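Local coordinates for protein alpha-/beta-galactoside alpha-2,3-sialyltransferase (Photobacterium phosphoreum, PDB 2ZWI) that probably transfers sialic acid from a CMP-activated donor to galactosides in alpha-2,3 linkage, and binds CMP in a fold of the GT-B class, at residues A[245-249]-A[250-254]; A[284-287]-A[288-292]; A[131-134]-A[135-139]. All coordinates share one frame; numbering follows the deposited sequence. Where two conformers were deposited one is given.

From the N terminus, interaction 3 comes first: it lies wholly on helix 128-147, far from the CMP site. Interactions 1 and 2 follow, each at the point where a loop turns into a helix. Interaction 1 joins the loop after strand 236-240 to helix 249-259; interaction 2 joins the loop after strand 275-279 to helix 287-294. Each spans only three to five residues and closes no long loop; all three lie in series, so none encloses or crosses another. Interactions 1 and 2 touch, their centres about 10 Å apart, and together tie two helix starts beside the six-stranded parallel sheet. Interaction 3 stands apart, its centre about 41 Å from interaction 1's and 45 Å from interaction 2's.

Interaction 1: A[245-249]-A[250-254]; sequences GTATA and EQQID
Thr248 OG1 accepts a hydrogen bond from Gln251 N at 3.1 Å, with an N-H...O angle of 153°. The hydroxyl stands between its own backbone N and carbonyl carbon (chi1 64°), a rotation that turns it toward the first turn of the helix. Gln251 slants back across it, bringing its CG within 3.2 Å of Thr248 OG1. A water lies 2.6 Å from the same OG1 and donates to Glu250 OE2 over 3.0 Å, adding a second link between cap and helix.

Thr248 sits at the N-cap of helix 249-259, and the bond from Gln251 N is its capping bond, serving an N-H of the first turn that lacks a preceding helical carbonyl. The helix follows strand 236-240 of the six-stranded sheet, one of two parallel sheets (six and seven strands) in this GT-B-type fold. Its regular bonding is under way at Ile253 N, which donates to Ala249 O at 2.8 Å.

Thr248 O is held as well: Gln252 NE2 approaches at 3.2 Å with a nearly straight N-H...O angle (163°), yet well above the carbonyl plane, and Gln252 N adds a weak bond to this oxygen.

Further out, Gln252 OE1 accepts from Thr242 N, which helps fix its amide, and its side chain comes within about 3 Å of Gly241 (nearest atoms), a residue seen to bind CMP. Ala247 packs on Met321, and Ala249 on Ile290.

Interaction 2: A[284-287]-A[288-292]; sequences ATYN and QQIID
Tyr286 carries its ring wedged between its backbone N and carbonyl carbon (chi1 52°), while Ile290 sends CG1 anti to its carbonyl carbon; these two rotations bring ring and branch together one turn apart. Ile290 CD1 ends 4.0 Å from Tyr286 CD1 and equally far from Tyr286 CE1, so the methyl is centred on one bond of the ring, meeting it at a slant. The contact is apolar. On the exposed flank Gln289 lies alongside, its NE2 3.7 Å from Tyr286 CB.

Tyr286 occupies the N-cap position, but the polar link to the first turn comes from its main chain: Gln289 N reaches Tyr286 O at 3.3 Å, a weak bond because the N-H...O angle is only 125°. At the following residue the bonding is regular: Ile291 N donates to Asn287 O over 3.0 Å at 167°, nearly in line with the carbonyl. The side chain of Ile291 folds along this bond, placing CG1 3.3 Å from Asn287 O. Gln288 bends at its second torsion and donates from NE2 to Asp292 OD1 at 2.8 Å. The donor comes from above the carboxylate plane, whereas the oxygen lies within the amide plane; this joins two exposed side chains one turn apart.

Beyond the segments, Tyr286 OH lies in hydrogen-bonding position to the backbone oxygens of Ala247, its strongest partner, and Thr242, which must share its one proton, pinning the far end of the ring to the neighbouring loop. Ile290 and Ile291 pack on Phe278. The loop holding Tyr286 follows strand 275-279, which ends at the CMP-binding Lys279, and itself carries the CMP-binding His281; helix 287-294 leads to the adjacent parallel strand 297-299: the arrangement is the helix start of a beta-alpha-beta crossover of the Rossmann-like kind found in GT-B domains.

Interaction 3: A[131-134]-A[135-139]; sequences QEYK and ISLSK
Gln131 O accepts from Ile135 N at 3.0 Å, and the N-H...O angle of 166° marks the regular i to i+4 bonding of alpha-helix 128-147. The amide of Gln131 is engaged outside this turn, its NE2 donating to Leu126 O and Pro183 O, while Ile135 packs against Phe123 and Val190. One residue on, Glu132 O takes Ser136 N at 2.8 Å.

Tyr133 O accepts two bonds. Ser136 OG donates at 2.6 Å, in the carbonyl plane on a lone pair, the serine hydroxyl folding back on a carbonyl of the preceding turn, a common habit of serines in helices. Leu137 N donates at 3.2 Å, tilted somewhat from that plane. With CG anti to its backbone N (chi1 180°), Tyr133 lies obliquely across Leu137. Leu137 CG sits over one face of the ring, offset toward the rim, and Leu137 CD1 comes 3.7 Å from Tyr133 CE2.

Leu137 N also makes a weak second bond, to Lys134 O, long at 3.3 Å and bent to 127°. Beside it Ser138 repeats the serine pattern, its OG donating to Ile135 O at 2.7 Å on an in-plane lone pair.

Interaction 1: A[245-249]-A[250-254]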
loop_
_atom_site.group_PDB
_atom_site.type_symbol
_atom_site.label_atom_id
_atom_site.label_comp_id
_atom_site.label_asym_id
_atom_site.label_seq_id
_atom_site.Cartn_x
_atom_site.Cartn_y
_atom_site.Cartn_z
ATOM N N GLY A 245 -12.675 -9.675 10.943
ATOM C CA GLY A 245 -11.402 -10.246 11.392
ATOM C C GLY A 245 -10.744 -9.449 12.512
ATOM O O GLY A 245 -9.864 -9.960 13.216
ATOM N N THR A 246 -11.158 -8.191 12.673
ATOM C CA THR A 246 -10.578 -7.279 13.670
ATOM C C THR A 246 -11.608 -6.816 14.701
ATOM O O THR A 246 -11.298 -6.739 15.901
ATOM C CB THR A 246 -9.940 -6.043 13.004
ATOM O OG1 THR A 246 -8.838 -6.451 12.185
ATOM C CG2 THR A 246 -9.435 -5.057 14.038
ATOM N N ALA A 247 -12.818 -6.497 14.240
ATOM C CA ALA A 247 -13.865 -5.954 15.129
ATOM C C ALA A 247 -15.288 -6.293 14.678
ATOM O O ALA A 247 -15.541 -6.578 13.506
ATOM C CB ALA A 247 -13.707 -4.428 15.298
ATOM N N THR A 248 -16.221 -6.258 15.620
ATOM C CA THR A 248 -17.623 -6.452 15.283
ATOM C C THR A 248 -18.220 -5.099 14.918
ATOM O O THR A 248 -17.600 -4.066 15.171
ATOM C CB THR A 248 -18.400 -7.047 16.460
ATOM O OG1 THR A 248 -18.400 -6.110 17.536
ATOM C CG2 THR A 248 -17.757 -8.373 16.924
ATOM N N ALA A 249 -19.424 -5.104 14.342
ATOM C CA ALA A 249 -20.114 -3.858 14.050
ATOM C C ALA A 249 -20.470 -3.120 15.355
ATOM O O ALA A 249 -20.239 -1.919 15.476
ATOM C CB ALA A 249 -21.344 -4.116 13.200
ATOM N N GLU A 250 -21.007 -3.857 16.333
ATOM C CA GLU A 250 -21.323 -3.301 17.656
ATOM C C GLU A 250 -20.136 -2.565 18.283
ATOM O O GLU A 250 -20.299 -1.479 18.840
ATOM C CB GLU A 250 -21.807 -4.412 18.605
ATOM C CG GLU A 250 -22.327 -3.911 19.957
ATOM C CD GLU A 250 -22.666 -5.043 20.929
ATOM O OE1 GLU A 250 -23.502 -4.822 21.845
ATOM O OE2 GLU A 250 -22.096 -6.152 20.775
ATOM N N GLN A 251 -18.938 -3.144 18.193
ATOM C CA GLN A 251 -17.760 -2.531 18.826
ATOM C C GLN A 251 -17.404 -1.201 18.161
ATOM O O GLN A 251 -17.078 -0.228 18.841
ATOM C CB GLN A 251 -16.578 -3.485 18.823
ATOM C CG GLN A 251 -16.713 -4.651 19.820
ATOM C CD GLN A 251 -15.711 -5.760 19.552
ATOM O OE1 GLN A 251 -15.520 -6.651 20.382
ATOM N NE2 GLN A 251 -15.062 -5.714 18.390
ATOM N N GLN A 252 -17.513 -1.158 16.832
ATOM C CA GLN A 252 -17.321 0.082 16.082
ATOM C C GLN A 252 -18.423 1.138 16.339
ATOM O O GLN A 252 -18.129 2.333 16.418
ATOM C CB GLN A 252 -17.150 -0.223 14.592
ATOM C CG GLN A 252 -15.815 -0.938 14.320
ATOM C CD GLN A 252 -15.695 -1.490 12.926
ATOM O OE1 GLN A 252 -15.283 -0.789 12.004
ATOM N NE2 GLN A 252 -16.024 -2.767 12.768
ATOM N N ILE A 253 -19.669 0.687 16.472
ATOM C CA ILE A 253 -20.788 1.562 16.870
ATOM C C ILE A 253 -20.519 2.164 18.245
ATOM O O ILE A 253 -20.714 3.368 18.452
ATOM C CB ILE A 253 -22.148 0.798 16.872
ATOM C CG1 ILE A 253 -22.621 0.524 15.441
ATOM C CG2 ILE A 253 -23.243 1.585 17.611
ATOM C CD1 ILE A 253 -23.565 -0.695 15.331
ATOM N N ASP A 254 -20.059 1.328 19.177
ATOM C CA ASP A 254 -19.730 1.763 20.540
ATOM C C ASP A 254 -18.588 2.791 20.581
ATOM O O ASP A 254 -18.658 3.785 21.322
ATOM C CB ASP A 254 -19.384 0.562 21.425
ATOM C CG ASP A 254 -20.609 -0.289 21.793
ATOM O OD1 ASP A 254 -20.383 -1.396 22.330
ATOM O OD2 ASP A 254 -21.778 0.127 21.560
HETATM O O HOH W 1 -19.393 -7.003 19.726
#

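Interaction 2: A[284-287]-A[288-292]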
loop_
_atom_site.group_PDB
_atom_site.type_symbol
_atom_site.label_atom_id
_atom_site.label_comp_id
_atom_site.label_asym_id
_atom_site.label_seq_id
_atom_site.Cartn_x
_atom_site.Cartn_y
_atom_site.Cartn_z
ATOM N N ALA A 284 -15.532 -5.505 4.296
ATOM C CA ALA A 284 -16.585 -5.571 5.328
ATOM C C ALA A 284 -18.003 -5.598 4.729
ATOM O O ALA A 284 -18.286 -4.933 3.717
ATOM C CB ALA A 284 -16.448 -4.438 6.342
ATOM N N THR A 285 -18.881 -6.363 5.378
ATOM C CA THR A 285 -20.264 -6.509 4.927
ATOM C C THR A 285 -21.263 -6.074 6.006
ATOM O O THR A 285 -22.473 -6.260 5.861
ATOM C CB THR A 285 -20.544 -7.949 4.401
ATOM O OG1 THR A 285 -21.898 -8.327 4.674
ATOM C CG2 THR A 285 -19.620 -8.944 5.052
ATOM N N TYR A 286 -20.759 -5.489 7.090
ATOM C CA TYR A 286 -21.645 -4.941 8.119
ATOM C C TYR A 286 -21.705 -3.403 8.146
ATOM O O TYR A 286 -22.182 -2.834 9.129
ATOM C CB TYR A 286 -21.327 -5.513 9.523
ATOM C CG TYR A 286 -19.868 -5.432 9.988
ATOM C CD1 TYR A 286 -19.022 -4.394 9.585
ATOM C CD2 TYR A 286 -19.359 -6.376 10.873
ATOM C CE1 TYR A 286 -17.707 -4.319 10.041
ATOM C CE2 TYR A 286 -18.056 -6.313 11.328
ATOM C CZ TYR A 286 -17.234 -5.286 10.897
ATOM O OH TYR A 286 -15.949 -5.223 11.353
ATOM N N ASN A 287 -21.240 -2.741 7.083
ATOM C CA ASN A 287 -21.153 -1.269 7.043
ATOM C C ASN A 287 -22.475 -0.503 7.214
ATOM O O ASN A 287 -22.499 0.560 7.839
ATOM C CB ASN A 287 -20.469 -0.775 5.758
ATOM C CG ASN A 287 -19.059 -1.299 5.595
ATOM O OD1 ASN A 287 -18.619 -1.558 4.474
ATOM N ND2 ASN A 287 -18.347 -1.464 6.697
ATOM N N GLN A 288 -23.561 -1.021 6.640
ATOM C CA GLN A 288 -24.858 -0.354 6.771
ATOM C C GLN A 288 -25.340 -0.273 8.228
ATOM O O GLN A 288 -25.936 0.734 8.614
ATOM C CB GLN A 288 -25.921 -0.988 5.863
ATOM C CG GLN A 288 -27.116 -0.054 5.563
ATOM C CD GLN A 288 -26.696 1.259 4.902
ATOM O OE1 GLN A 288 -26.042 1.263 3.861
ATOM N NE2 GLN A 288 -27.071 2.377 5.513
ATOM N N GLN A 289 -25.065 -1.313 9.024
ATOM C CA GLN A 289 -25.406 -1.344 10.457
ATOM C C GLN A 289 -24.754 -0.190 11.236
ATOM O O GLN A 289 -25.405 0.476 12.057
ATOM C CB GLN A 289 -24.955 -2.660 11.100
ATOM C CG GLN A 289 -25.604 -3.942 10.574
ATOM C CD GLN A 289 -25.182 -5.181 11.360
ATOM O OE1 GLN A 289 -25.878 -6.202 11.368
ATOM N NE2 GLN A 289 -24.054 -5.090 12.031
ATOM N N ILE A 290 -23.459 0.011 10.993
ATOM C CA ILE A 290 -22.688 1.081 11.626
ATOM C C ILE A 290 -23.179 2.456 11.153
ATOM O O ILE A 290 -23.455 3.336 11.978
ATOM C CB ILE A 290 -21.156 0.927 11.364
ATOM C CG1 ILE A 290 -20.659 -0.482 11.754
ATOM C CG2 ILE A 290 -20.371 2.010 12.105
ATOM C CD1 ILE A 290 -19.227 -0.790 11.320
ATOM N N ILE A 291 -23.306 2.620 9.832
ATOM C CA ILE A 291 -23.706 3.886 9.197
ATOM C C ILE A 291 -25.073 4.377 9.675
ATOM O O ILE A 291 -25.281 5.576 9.871
ATOM C CB ILE A 291 -23.695 3.779 7.636
ATOM C CG1 ILE A 291 -22.263 3.783 7.106
ATOM C CG2 ILE A 291 -24.470 4.926 6.987
ATOM C CD1 ILE A 291 -22.140 3.268 5.670
ATOM N N ASP A 292 -25.992 3.443 9.866
ATOM C CA ASP A 292 -27.348 3.771 10.274
ATOM C C ASP A 292 -27.383 4.187 11.728
ATOM O O ASP A 292 -28.050 5.167 12.082
ATOM C CB ASP A 292 -28.276 2.571 10.063
ATOM C CG ASP A 292 -28.626 2.352 8.602
ATOM O OD1 ASP A 292 -28.385 3.266 7.770
ATOM O OD2 ASP A 292 -29.154 1.259 8.292
#

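Interaction 3: A[131-134]-A[135-139]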
loop_
_atom_site.group_PDB
_atom_site.type_symbol
_atom_site.label_atom_id
_atom_site.label_comp_id
_atom_site.label_asym_id
_atom_site.label_seq_id
_atom_site.Cartn_x
_atom_site.Cartn_y
_atom_site.Cartn_z
ATOM N N GLN A 131 20.065 -10.263 13.121
ATOM C CA GLN A 131 19.698 -9.470 11.942
ATOM C C GLN A 131 20.726 -9.617 10.818
ATOM O O GLN A 131 20.369 -9.940 9.673
ATOM C CB GLN A 131 19.575 -7.993 12.309
ATOM C CG GLN A 131 18.385 -7.660 13.191
ATOM C CD GLN A 131 18.215 -6.166 13.371
ATOM O OE1 GLN A 131 18.485 -5.393 12.460
ATOM N NE2 GLN A 131 17.751 -5.757 14.544
ATOM N N GLU A 132 21.999 -9.372 11.145
ATOM C CA GLU A 132 23.077 -9.492 10.162
ATOM C C GLU A 132 23.159 -10.898 9.581
ATOM O O GLU A 132 23.428 -11.064 8.391
ATOM C CB GLU A 132 24.417 -9.149 10.784
ATOM C CG GLU A 132 24.587 -7.686 11.119
ATOM C CD GLU A 132 25.907 -7.430 11.783
ATOM O OE1 GLU A 132 26.809 -8.302 11.681
ATOM O OE2 GLU A 132 26.056 -6.372 12.415
ATOM N N TYR A 133 22.941 -11.903 10.429
ATOM C CA TYR A 133 22.980 -13.293 9.974
ATOM C C TYR A 133 21.865 -13.597 8.973
ATOM O O TYR A 133 22.129 -14.140 7.899
ATOM C CB TYR A 133 22.940 -14.276 11.149
ATOM C CG TYR A 133 22.969 -15.725 10.700
ATOM C CD1 TYR A 133 24.089 -16.245 10.049
ATOM C CD2 TYR A 133 21.869 -16.567 10.900
ATOM C CE1 TYR A 133 24.133 -17.570 9.619
ATOM C CE2 TYR A 133 21.903 -17.912 10.472
ATOM C CZ TYR A 133 23.043 -18.393 9.833
ATOM O OH TYR A 133 23.109 -19.696 9.398
ATOM N N LYS A 134 20.631 -13.233 9.320
ATOM C CA LYS A 134 19.490 -13.425 8.421
ATOM C C LYS A 134 19.715 -12.717 7.074
ATOM O O LYS A 134 19.420 -13.277 6.011
ATOM C CB LYS A 134 18.199 -12.940 9.084
ATOM C CG LYS A 134 17.725 -13.819 10.242
ATOM C CD LYS A 134 16.335 -13.383 10.708
ATOM C CE LYS A 134 15.670 -14.420 11.631
ATOM N NZ LYS A 134 15.503 -15.744 10.969
ATOM N N ILE A 135 20.258 -11.502 7.143
ATOM C CA ILE A 135 20.651 -10.738 5.963
ATOM C C ILE A 135 21.739 -11.445 5.131
ATOM O O ILE A 135 21.630 -11.510 3.905
ATOM C CB ILE A 135 21.059 -9.297 6.339
ATOM C CG1 ILE A 135 19.801 -8.455 6.612
ATOM C CG2 ILE A 135 21.901 -8.652 5.234
ATOM C CD1 ILE A 135 20.080 -7.206 7.414
ATOM N N SER A 136 22.761 -11.985 5.796
ATOM C CA SER A 136 23.815 -12.741 5.101
ATOM C C SER A 136 23.254 -13.901 4.274
ATOM O O SER A 136 23.801 -14.239 3.225
ATOM C CB SER A 136 24.877 -13.257 6.087
ATOM O OG SER A 136 24.436 -14.427 6.765
ATOM N N LEU A 137 22.166 -14.502 4.747
ATOM C CA LEU A 137 21.526 -15.606 4.037
ATOM C C LEU A 137 20.663 -15.164 2.856
ATOM O O LEU A 137 20.378 -15.966 1.975
ATOM C CB LEU A 137 20.696 -16.461 5.011
ATOM C CG LEU A 137 21.450 -17.177 6.148
ATOM C CD1 LEU A 137 20.486 -17.860 7.103
ATOM C CD2 LEU A 137 22.428 -18.190 5.575
ATOM N N SER A 138 20.253 -13.893 2.836
ATOM C CA SER A 138 19.187 -13.435 1.914
ATOM C C SER A 138 19.534 -13.535 0.424
ATOM O O SER A 138 18.718 -14.012 -0.364
ATOM C CB SER A 138 18.683 -12.026 2.277
ATOM O OG SER A 138 19.676 -11.025 2.074
ATOM N N LYS A 139 20.734 -13.109 0.032
ATOM C CA LYS A 139 21.129 -13.211 -1.376
ATOM C C LYS A 139 20.963 -14.643 -1.931
ATOM O O LYS A 139 20.329 -14.841 -2.973
ATOM C CB LYS A 139 22.544 -12.678 -1.596
ATOM C CG LYS A 139 22.902 -12.478 -3.061
ATOM C CD LYS A 139 24.289 -11.865 -3.253
ATOM C CE LYS A 139 24.584 -11.680 -4.738
ATOM N NZ LYS A 139 25.822 -10.876 -4.985
#